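Local coordinates for protein Exo-1,5-alpha-L-arabinofuranobiosidase (PDB 2YDT) that probably releases arabinobiose units from the ends of alpha-1,5-linked L-arabinan, and is captured here with an arabinose-like iminosugar inhibitor in its pocket, at residues Gln181-Gln186 against Ala208-Pro213; Tyr246-Lys251 against Lys259-Ile264. One frame throughout, in Å; residues are numbered along the deposited sequence.

Contact 1: residues Gln181-Gln186 against Ala208-Pro213; sequences QKLVHQ and ARPGMP. With EDG (1,4-dideoxy-1,4-imino-L-arabinitol), chain B.
Q181 lies over R209 where two neighbouring blades of a six-bladed beta-propeller meet, their strands 182-186 and 209-213 at 42° to each other. Its CB sits 4.0 Å above the R209 guanidinium plane, offset toward the rim. The arginine brings two nitrogens to this corner: NH1 is bonded to S180, while NH2 is bonded to Q173 and lies 2.9 Å from O3' of the inhibitor. P210 follows, and its carbonyl O accepts a nearly straight bond from Q181 NE2 (2.9 Å, 174°) that comes from above the carbonyl plane. With CG anti to the backbone N (chi1 -167°) and the chain extended beyond it, the glutamine reaches the sugar mimic: NE2 donates a second bond to O2' and OE1 accepts one from O3' (2.8 Å). An amide suits this place because it serves both hydroxyls, and the bond to P210 O should fix which end faces which. G211 suits its tight position as a glycine, its CA lying 3.4 Å from O2' with no side chain between. The M212 CB is directed away from Q181-Q186, and its thioether meets the ligand, SD 3.6 Å from C1'. P213 returns to apolar packing. L183, already against the P210 ring through CD1, puts its other methyl, CD2, 3.8 Å from P213 CD.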
loop_
_atom_site.group_PDB
_atom_site.type_symbol
_atom_site.label_atom_id
_atom_site.label_comp_id
_atom_site.label_asym_id
_atom_site.label_seq_id
_atom_site.Cartn_x
_atom_site.Cartn_y
_atom_site.Cartn_z
ATOM N N GLN A 181 10.517 7.967 -12.976
ATOM C CA GLN A 181 10.446 7.155 -11.767
ATOM C C GLN A 181 10.658 5.691 -12.178
ATOM O O GLN A 181 10.330 5.293 -13.312
ATOM C CB GLN A 181 9.112 7.293 -11.052
ATOM C CG GLN A 181 9.086 6.709 -9.635
ATOM C CD GLN A 181 7.809 7.032 -8.884
ATOM O OE1 GLN A 181 7.741 8.021 -8.177
ATOM N NE2 GLN A 181 6.742 6.241 -9.117
ATOM N N LYS A 182 11.205 4.902 -11.252
ATOM C CA LYS A 182 11.277 3.456 -11.396
ATOM C C LYS A 182 10.890 2.824 -10.053
ATOM O O LYS A 182 10.663 3.532 -9.081
ATOM C CB LYS A 182 12.667 3.013 -11.875
ATOM C CG LYS A 182 13.795 3.310 -10.889
ATOM C CD LYS A 182 15.159 2.804 -11.381
ATOM C CE LYS A 182 16.267 2.980 -10.383
ATOM N NZ LYS A 182 17.582 2.483 -11.021
ATOM N N LEU A 183 10.799 1.504 -10.027
ATOM C CA LEU A 183 10.388 0.713 -8.870
ATOM C C LEU A 183 11.567 -0.146 -8.447
ATOM O O LEU A 183 12.239 -0.751 -9.294
ATOM C CB LEU A 183 9.176 -0.171 -9.211
ATOM C CG LEU A 183 7.915 0.630 -9.442
ATOM C CD1 LEU A 183 6.805 -0.232 -10.007
ATOM C CD2 LEU A 183 7.453 1.272 -8.101
ATOM N N VAL A 184 11.840 -0.157 -7.145
ATOM C CA VAL A 184 13.037 -0.776 -6.580
ATOM C C VAL A 184 12.749 -1.406 -5.250
ATOM O O VAL A 184 11.686 -1.186 -4.668
ATOM C CB VAL A 184 14.178 0.246 -6.365
ATOM C CG1 VAL A 184 14.508 1.056 -7.619
ATOM C CG2 VAL A 184 13.857 1.230 -5.229
ATOM N N HIS A 185 13.704 -2.194 -4.738
ATOM C CA HIS A 185 13.607 -2.727 -3.375
ATOM C C HIS A 185 14.962 -2.769 -2.705
ATOM O O HIS A 185 16.013 -2.702 -3.360
ATOM C CB HIS A 185 12.938 -4.098 -3.313
ATOM C CG HIS A 185 13.797 -5.244 -3.752
ATOM N ND1 HIS A 185 13.694 -5.826 -5.002
ATOM C CD2 HIS A 185 14.735 -5.959 -3.080
ATOM C CE1 HIS A 185 14.562 -6.828 -5.087
ATOM N NE2 HIS A 185 15.224 -6.916 -3.941
ATOM N N GLN A 186 14.918 -2.878 -1.375
ATOM C CA GLN A 186 16.079 -3.243 -0.592
ATOM C C GLN A 186 15.663 -4.350 0.358
ATOM O O GLN A 186 14.484 -4.479 0.707
ATOM C CB GLN A 186 16.639 -2.043 0.179
ATOM C CG GLN A 186 17.268 -0.975 -0.732
ATOM C CD GLN A 186 17.698 0.259 0.014
ATOM O OE1 GLN A 186 17.050 1.302 -0.035
ATOM N NE2 GLN A 186 18.813 0.141 0.743
ATOM N N ALA A 208 8.028 7.543 -18.540
ATOM C CA ALA A 208 7.239 6.533 -17.846
ATOM C C ALA A 208 7.490 6.631 -16.341
ATOM O O ALA A 208 8.588 6.926 -15.907
ATOM C CB ALA A 208 7.577 5.125 -18.319
ATOM N N ARG A 209 6.438 6.378 -15.585
ATOM C CA ARG A 209 6.457 6.483 -14.103
ATOM C C ARG A 209 5.698 5.298 -13.521
ATOM O O ARG A 209 4.605 5.431 -12.963
ATOM C CB ARG A 209 5.880 7.809 -13.613
ATOM C CG ARG A 209 6.719 9.010 -13.978
ATOM C CD ARG A 209 5.985 10.301 -13.631
ATOM N NE ARG A 209 5.828 10.416 -12.197
ATOM C CZ ARG A 209 6.787 10.751 -11.340
ATOM N NH1 ARG A 209 7.980 11.167 -11.742
ATOM N NH2 ARG A 209 6.517 10.710 -10.049
ATOM N N PRO A 210 6.294 4.083 -13.601
ATOM C CA PRO A 210 5.761 2.981 -12.799
ATOM C C PRO A 210 5.870 3.358 -11.330
ATOM O O PRO A 210 6.869 3.959 -10.944
ATOM C CB PRO A 210 6.685 1.798 -13.143
ATOM C CG PRO A 210 7.993 2.474 -13.495
ATOM C CD PRO A 210 7.585 3.736 -14.230
ATOM N N GLY A 211 4.837 3.045 -10.569
ATOM C CA GLY A 211 4.745 3.485 -9.175
ATOM C C GLY A 211 3.807 2.628 -8.340
ATOM O O GLY A 211 2.954 1.874 -8.842
ATOM N N MET A 212 3.965 2.764 -7.030
ATOM C CA MET A 212 2.980 2.280 -6.021
ATOM C C MET A 212 2.926 0.718 -5.952
ATOM O O MET A 212 1.899 0.073 -6.267
ATOM C CB MET A 212 1.599 2.903 -6.272
ATOM C CG MET A 212 1.695 4.403 -6.500
ATOM S SD MET A 212 0.166 5.313 -6.343
ATOM C CE MET A 212 -0.019 5.283 -4.533
ATOM N N PRO A 213 4.038 0.090 -5.536
ATOM C CA PRO A 213 4.144 -1.383 -5.601
ATOM C C PRO A 213 3.443 -2.080 -4.424
ATOM O O PRO A 213 3.628 -1.668 -3.266
ATOM C CB PRO A 213 5.641 -1.639 -5.559
ATOM C CG PRO A 213 6.129 -0.515 -4.660
ATOM C CD PRO A 213 5.287 0.707 -5.059
HETATM O "O2'" EDG B . 4.391 6.400 -7.475
HETATM C "C2'" EDG B . 3.952 7.758 -7.762
HETATM C "C1'" EDG B . 2.458 7.868 -7.535
HETATM N "N4'" EDG B . 2.308 8.760 -6.377
HETATM C "C3'" EDG B . 4.612 8.811 -6.863
HETATM O "O3'" EDG B . 5.597 9.628 -7.533
HETATM C "C4'" EDG B . 3.434 9.687 -6.396
HETATM C "C5'" EDG B . 3.632 10.402 -5.088
HETATM O "O5'" EDG B . 2.584 11.352 -4.964
#

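Contact 2: residues Tyr246-Lys251 against Lys259-Ile264; sequences YYRLSK and KAHHQI
Y246 runs its side chain out beside H261, H262 and Q263. Its CB starts 3.6 Å from H262 O, and CG stays close to the same oxygen. Along one edge of the ring, CD2 and CE2 point at the face of the H261 imidazole, Y246 CD2 coming within 3.7 Å of H261 CG; the planes stand 70° apart, a T-shaped pair. Over one face of the ring sits Q263 CB, nearest CE1 and CZ, in a CH-pi contact 3.9 Å from the centroid. At the tip, OH is bonded to a water (2.7 Å) that reaches Q263 OE1 weakly. A tyrosine fits here, giving flat carbon to its neighbours and a hydroxyl to water. The backbones form an antiparallel hairpin, the two outer strands of a propeller blade, with Y246 and Q263 a non-hydrogen-bonded pair and Y247 and H262 the hydrogen-bonded one: Y247 N to H262 O is 2.8 Å, H262 N to Y247 O 2.9 Å. On the other side of the sheet H262 CB rests over the Y247 ring, 3.7 Å from its centroid, while the phenol OH bonds to G307 and W312. Beyond the paired residues a second water joins L249 N to A260 O. K259, bent at chi2 and chi4, donates from NZ to S250 OG (3.0 Å) and also to K255 O; S250 OG is also bonded to D252 O.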
loop_
_atom_site.group_PDB
_atom_site.type_symbol
_atom_site.label_atom_id
_atom_site.label_comp_id
_atom_site.label_asym_id
_atom_site.label_seq_id
_atom_site.Cartn_x
_atom_site.Cartn_y
_atom_site.Cartn_z
ATOM N N TYR A 246 -0.854 -2.609 -13.920
ATOM C CA TYR A 246 -0.089 -3.716 -14.508
ATOM C C TYR A 246 0.410 -4.619 -13.393
ATOM O O TYR A 246 0.451 -4.254 -12.210
ATOM C CB TYR A 246 1.095 -3.220 -15.342
ATOM C CG TYR A 246 0.809 -2.887 -16.785
ATOM C CD1 TYR A 246 -0.092 -1.895 -17.134
ATOM C CD2 TYR A 246 1.486 -3.556 -17.822
ATOM C CE1 TYR A 246 -0.343 -1.582 -18.486
ATOM C CE2 TYR A 246 1.233 -3.246 -19.153
ATOM C CZ TYR A 246 0.337 -2.251 -19.467
ATOM O OH TYR A 246 0.103 -1.916 -20.805
ATOM N N TYR A 247 0.796 -5.829 -13.778
ATOM C CA TYR A 247 1.371 -6.791 -12.843
ATOM C C TYR A 247 2.397 -7.697 -13.504
ATOM O O TYR A 247 2.471 -7.812 -14.722
ATOM C CB TYR A 247 0.279 -7.603 -12.152
ATOM C CG TYR A 247 -0.497 -8.559 -13.038
ATOM C CD1 TYR A 247 -0.121 -9.909 -13.185
ATOM C CD2 TYR A 247 -1.556 -8.084 -13.795
ATOM C CE1 TYR A 247 -0.890 -10.781 -13.991
ATOM C CE2 TYR A 247 -2.281 -8.912 -14.608
ATOM C CZ TYR A 247 -1.927 -10.253 -14.709
ATOM O OH TYR A 247 -2.691 -11.051 -15.511
ATOM N N ARG A 248 3.209 -8.314 -12.663
ATOM C CA ARG A 248 4.202 -9.299 -13.041
ATOM C C ARG A 248 4.112 -10.496 -12.105
ATOM O O ARG A 248 3.703 -10.367 -10.939
ATOM C CB ARG A 248 5.606 -8.685 -12.993
ATOM C CG ARG A 248 5.801 -7.544 -13.982
ATOM C CD ARG A 248 7.127 -6.906 -13.908
ATOM N NE ARG A 248 7.224 -5.758 -14.817
ATOM C CZ ARG A 248 8.347 -5.333 -15.387
ATOM N NH1 ARG A 248 9.491 -5.931 -15.124
ATOM N NH2 ARG A 248 8.349 -4.296 -16.209
ATOM N N LEU A 249 4.538 -11.662 -12.588
ATOM C CA LEU A 249 4.537 -12.895 -11.795
ATOM C C LEU A 249 5.947 -13.482 -11.688
ATOM O O LEU A 249 6.700 -13.495 -12.683
ATOM C CB LEU A 249 3.619 -13.939 -12.443
ATOM C CG LEU A 249 2.181 -13.501 -12.632
ATOM C CD1 LEU A 249 1.430 -14.350 -13.648
ATOM C CD2 LEU A 249 1.470 -13.499 -11.284
ATOM N N SER A 250 6.312 -13.949 -10.501
ATOM C CA SER A 250 7.655 -14.490 -10.279
ATOM C C SER A 250 7.696 -15.457 -9.104
ATOM O O SER A 250 7.103 -15.215 -8.074
ATOM C CB SER A 250 8.678 -13.364 -10.054
ATOM O OG SER A 250 10.015 -13.877 -10.029
ATOM N N LYS A 251 8.456 -16.537 -9.261
ATOM C CA LYS A 251 8.756 -17.416 -8.172
ATOM C C LYS A 251 9.624 -16.767 -7.100
ATOM O O LYS A 251 9.412 -16.986 -5.895
ATOM C CB LYS A 251 9.452 -18.663 -8.718
ATOM C CG LYS A 251 8.831 -19.888 -8.243
ATOM C CD LYS A 251 7.528 -20.143 -9.011
ATOM C CE LYS A 251 7.305 -21.633 -9.392
ATOM N NZ LYS A 251 5.827 -22.077 -9.614
ATOM N N LYS A 259 10.630 -10.185 -15.708
ATOM C CA LYS A 259 9.405 -10.897 -15.995
ATOM C C LYS A 259 8.528 -10.066 -16.902
ATOM O O LYS A 259 8.506 -8.838 -16.809
ATOM C CB LYS A 259 8.663 -11.229 -14.710
ATOM C CG LYS A 259 9.503 -12.031 -13.684
ATOM C CD LYS A 259 9.995 -13.339 -14.311
ATOM C CE LYS A 259 10.503 -14.294 -13.261
ATOM N NZ LYS A 259 11.676 -13.795 -12.502
ATOM N N ALA A 260 7.762 -10.744 -17.732
ATOM C CA ALA A 260 6.827 -10.070 -18.634
ATOM C C ALA A 260 5.791 -9.296 -17.826
ATOM O O ALA A 260 5.414 -9.689 -16.711
ATOM C CB ALA A 260 6.120 -11.099 -19.512
ATOM N N HIS A 261 5.332 -8.182 -18.377
ATOM C CA HIS A 261 4.281 -7.423 -17.726
ATOM C C HIS A 261 2.910 -7.726 -18.338
ATOM O O HIS A 261 2.806 -8.244 -19.467
ATOM C CB HIS A 261 4.587 -5.907 -17.696
ATOM C CG HIS A 261 4.614 -5.206 -19.028
ATOM N ND1 HIS A 261 5.199 -3.964 -19.176
ATOM C CD2 HIS A 261 4.169 -5.562 -20.267
ATOM C CE1 HIS A 261 5.090 -3.580 -20.439
ATOM N NE2 HIS A 261 4.502 -4.543 -21.125
ATOM N N HIS A 262 1.876 -7.427 -17.568
ATOM C CA HIS A 262 0.489 -7.693 -17.953
ATOM C C HIS A 262 -0.414 -6.573 -17.486
ATOM O O HIS A 262 -0.428 -6.277 -16.311
ATOM C CB HIS A 262 -0.012 -8.980 -17.357
ATOM C CG HIS A 262 0.834 -10.166 -17.675
ATOM N ND1 HIS A 262 0.733 -10.839 -18.880
ATOM C CD2 HIS A 262 1.812 -10.789 -16.969
ATOM C CE1 HIS A 262 1.601 -11.834 -18.889
ATOM N NE2 HIS A 262 2.275 -11.821 -17.754
ATOM N N GLN A 263 -1.216 -6.009 -18.389
ATOM C CA GLN A 263 -2.271 -5.097 -17.986
ATOM C C GLN A 263 -3.449 -5.853 -17.423
ATOM O O GLN A 263 -3.801 -6.922 -17.944
ATOM C CB GLN A 263 -2.788 -4.305 -19.221
ATOM C CG GLN A 263 -3.749 -3.212 -18.846
ATOM C CD GLN A 263 -4.221 -2.429 -20.066
ATOM O OE1 GLN A 263 -3.789 -2.731 -21.214
ATOM N NE2 GLN A 263 -5.032 -1.401 -19.839
ATOM N N ILE A 264 -4.091 -5.317 -16.385
ATOM C CA ILE A 264 -5.349 -5.868 -15.903
ATOM C C ILE A 264 -6.473 -5.313 -16.749
ATOM O O ILE A 264 -6.680 -4.115 -16.803
ATOM C CB ILE A 264 -5.676 -5.541 -14.426
ATOM C CG1 ILE A 264 -4.653 -6.176 -13.523
ATOM C CG2 ILE A 264 -7.106 -6.082 -14.066
ATOM C CD1 ILE A 264 -4.935 -6.009 -11.985
HETATM O O HOH W 1 -1.778 -0.088 -21.236
HETATM O O HOH W 2 4.884 -11.964 -15.454
#

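Along the chain contact 1 comes first and contact 2 follows it, and both reach the blade made of strands 209-217, 223-230, 245-250 and 262-263. Contact 1 involves its first strand and the third strand of the preceding blade; contact 2 pairs its third and fourth strands. Their centres are 14 Å apart and their nearest atoms about 7 Å, without touching, and strand 223-230 lies between: Y225 and Y227 meet L183, while Y227 also bonds to R248. One blade thus presents its inner strand to the inhibitor pocket and ends in a hairpin farther from the molecular centre, where the side chain of Y246 is about 13 Å from the inhibitor.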